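Long-range contact in ureidoglycolate hydrolase (Arabidopsis thaliana, PDB 4PXC), which hydrolyses (S)-ureidoglycolate to glyoxylate, ammonium and carbon dioxide in plant purine breakdown, using a two-manganese centre: residues V41-K46 with T140-S145. The protein carries 1 engineered substitution. Sequence-based numbering, arbitrary orientation.
Sequences VLYTDK and TRFGIS
Arg141 reaches across to Leu42 with the one direct hydrogen bond of this contact: its NH1 donates to the backbone O of Leu42 at 2.9 Å, with an N-H...O angle of 160°. The acceptor lies 2° out of the guanidinium plane and the donor in the carbonyl plane, so the bond is close to coplanar at both ends. The chain delivers NH1 there because CG stands anti to the backbone N (chi1 -172°) and the carbons continue extended to NE. A water accepts from the same NH1 at 3.0 Å and donates weakly to Tyr43 O, while NE forms a salt bridge with Asp168. With an alanine here, Leu42 O is likely to lose this donor and Asp168 the charged partner that NE provides.

The carbonyl belongs to a type II turn from Val41 to Thr44, with Tyr43 at positive phi in its third position. Val41 O closes the turn, accepting from Thr44 N at 3.1 Å and from Thr44 OG1 at 2.8 Å; Thr44 is also the N-cap residue of helix 45-60.

Apolar contacts flank the polar bond. Val41 CG1 meets Arg141 CB at 3.6 Å, and its CG2 faces the methyl of Thr140 at 3.9 Å. Leu42 CD2 abuts the Phe142 ring edge in plane, 3.9 Å from CE2, while Arg141 CG covers one face of that ring. Leu42 CD1 in turn sits over the centre of the Tyr43 ring.

The contact thus joins the turn between strand 38-40 and helix 45-60 to the loop after strand 129-134, close to the dimanganese site through Thr140, which neighbours the metal ligand Glu138. Helix 174-180 packs against Tyr43, Arg141 and Phe142 through Ala177.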
loop_
_atom_site.group_PDB
_atom_site.type_symbol
_atom_site.label_atom_id
_atom_site.label_comp_id
_atom_site.label_asym_id
_atom_site.label_seq_id
_atom_site.Cartn_x
_atom_site.Cartn_y
_atom_site.Cartn_z
ATOM N N VAL A 41 -8.877 -5.690 14.161
ATOM C CA VAL A 41 -9.847 -5.538 13.078
ATOM C C VAL A 41 -10.988 -6.548 13.171
ATOM O O VAL A 41 -10.779 -7.720 13.519
ATOM C CB VAL A 41 -9.148 -5.649 11.693
ATOM C CG1 VAL A 41 -10.157 -5.529 10.549
ATOM C CG2 VAL A 41 -8.060 -4.574 11.554
ATOM N N LEU A 42 -12.195 -6.067 12.888
ATOM C CA LEU A 42 -13.413 -6.884 12.836
ATOM C C LEU A 42 -13.217 -8.295 12.269
ATOM O O LEU A 42 -12.677 -8.458 11.166
ATOM C CB LEU A 42 -14.451 -6.153 11.984
ATOM C CG LEU A 42 -15.749 -6.875 11.651
ATOM C CD1 LEU A 42 -16.484 -7.286 12.933
ATOM C CD2 LEU A 42 -16.621 -5.974 10.799
ATOM N N TYR A 43 -13.656 -9.280 13.060
ATOM C CA TYR A 43 -13.699 -10.715 12.737
ATOM C C TYR A 43 -12.352 -11.451 12.684
ATOM O O TYR A 43 -12.327 -12.666 12.508
ATOM C CB TYR A 43 -14.512 -11.003 11.468
ATOM C CG TYR A 43 -15.979 -10.622 11.536
ATOM C CD1 TYR A 43 -16.718 -10.777 12.704
ATOM C CD2 TYR A 43 -16.626 -10.111 10.417
ATOM C CE1 TYR A 43 -18.068 -10.431 12.748
ATOM C CE2 TYR A 43 -17.962 -9.763 10.452
ATOM C CZ TYR A 43 -18.679 -9.923 11.615
ATOM O OH TYR A 43 -20.019 -9.567 11.635
ATOM N N THR A 44 -11.241 -10.737 12.840
ATOM C CA THR A 44 -9.938 -11.403 12.879
ATOM C C THR A 44 -9.753 -12.159 14.189
ATOM O O THR A 44 -10.556 -12.008 15.111
ATOM C CB THR A 44 -8.784 -10.412 12.756
ATOM O OG1 THR A 44 -8.746 -9.580 13.926
ATOM C CG2 THR A 44 -8.938 -9.547 11.493
ATOM N N ASP A 45 -8.679 -12.942 14.285
ATOM C CA ASP A 45 -8.418 -13.730 15.493
ATOM C C ASP A 45 -8.307 -12.851 16.745
ATOM O O ASP A 45 -8.790 -13.221 17.820
ATOM C CB ASP A 45 -7.166 -14.607 15.328
ATOM C CG ASP A 45 -5.898 -13.792 15.125
ATOM O OD1 ASP A 45 -5.965 -12.709 14.494
ATOM O OD2 ASP A 45 -4.823 -14.233 15.595
ATOM N N LYS A 46 -7.681 -11.682 16.598
ATOM C CA LYS A 46 -7.545 -10.749 17.718
ATOM C C LYS A 46 -8.896 -10.232 18.200
ATOM O O LYS A 46 -9.108 -10.068 19.408
ATOM C CB LYS A 46 -6.618 -9.579 17.355
ATOM C CG LYS A 46 -5.209 -10.010 16.930
ATOM C CD LYS A 46 -4.619 -11.039 17.904
ATOM C CE LYS A 46 -3.158 -11.364 17.554
ATOM N NZ LYS A 46 -3.020 -11.788 16.137
ATOM N N THR A 140 -12.250 0.058 9.081
ATOM C CA THR A 140 -11.006 -0.548 8.597
ATOM C C THR A 140 -11.194 -1.668 7.571
ATOM O O THR A 140 -10.584 -1.641 6.490
ATOM C CB THR A 140 -10.145 -1.102 9.754
ATOM O OG1 THR A 140 -10.022 -0.114 10.785
ATOM C CG2 THR A 140 -8.744 -1.489 9.259
ATOM N N ARG A 141 -12.052 -2.635 7.881
ATOM C CA ARG A 141 -12.071 -3.854 7.067
ATOM C C ARG A 141 -12.888 -3.743 5.791
ATOM O O ARG A 141 -12.410 -4.110 4.716
ATOM C CB ARG A 141 -12.551 -5.070 7.870
ATOM C CG ARG A 141 -12.385 -6.369 7.075
ATOM C CD ARG A 141 -12.559 -7.625 7.920
ATOM N NE ARG A 141 -12.152 -8.803 7.158
ATOM C CZ ARG A 141 -11.908 -10.000 7.685
ATOM N NH1 ARG A 141 -12.030 -10.197 8.998
ATOM N NH2 ARG A 141 -11.524 -10.999 6.897
ATOM N N PHE A 142 -14.114 -3.249 5.904
ATOM C CA PHE A 142 -15.027 -3.238 4.761
ATOM C C PHE A 142 -15.369 -1.830 4.301
ATOM O O PHE A 142 -16.222 -1.652 3.430
ATOM C CB PHE A 142 -16.321 -4.008 5.093
ATOM C CG PHE A 142 -16.086 -5.445 5.476
ATOM C CD1 PHE A 142 -15.741 -6.381 4.514
ATOM C CD2 PHE A 142 -16.214 -5.861 6.797
ATOM C CE1 PHE A 142 -15.517 -7.709 4.862
ATOM C CE2 PHE A 142 -15.994 -7.185 7.154
ATOM C CZ PHE A 142 -15.639 -8.111 6.180
ATOM N N GLY A 143 -14.715 -0.827 4.884
ATOM C CA GLY A 143 -14.974 0.556 4.511
ATOM C C GLY A 143 -16.279 1.084 5.078
ATOM O O GLY A 143 -16.706 2.205 4.764
ATOM N N ILE A 144 -16.915 0.278 5.920
ATOM C CA ILE A 144 -18.192 0.646 6.529
ATOM C C ILE A 144 -17.988 0.942 8.018
ATOM O O ILE A 144 -17.540 0.072 8.776
ATOM C CB ILE A 144 -19.215 -0.499 6.368
ATOM C CG1 ILE A 144 -19.449 -0.785 4.876
ATOM C CG2 ILE A 144 -20.535 -0.166 7.070
ATOM C CD1 ILE A 144 -20.088 -2.146 4.604
ATOM N N SER A 145 -18.306 2.167 8.434
ATOM C CA SER A 145 -18.211 2.546 9.844
ATOM C C SER A 145 -19.486 2.119 10.567
ATOM O O SER A 145 -20.527 1.939 9.925
ATOM C CB SER A 145 -18.019 4.058 9.968
ATOM O OG SER A 145 -19.160 4.740 9.469
HETATM O O HOH W 1 -10.621 -12.802 9.507
#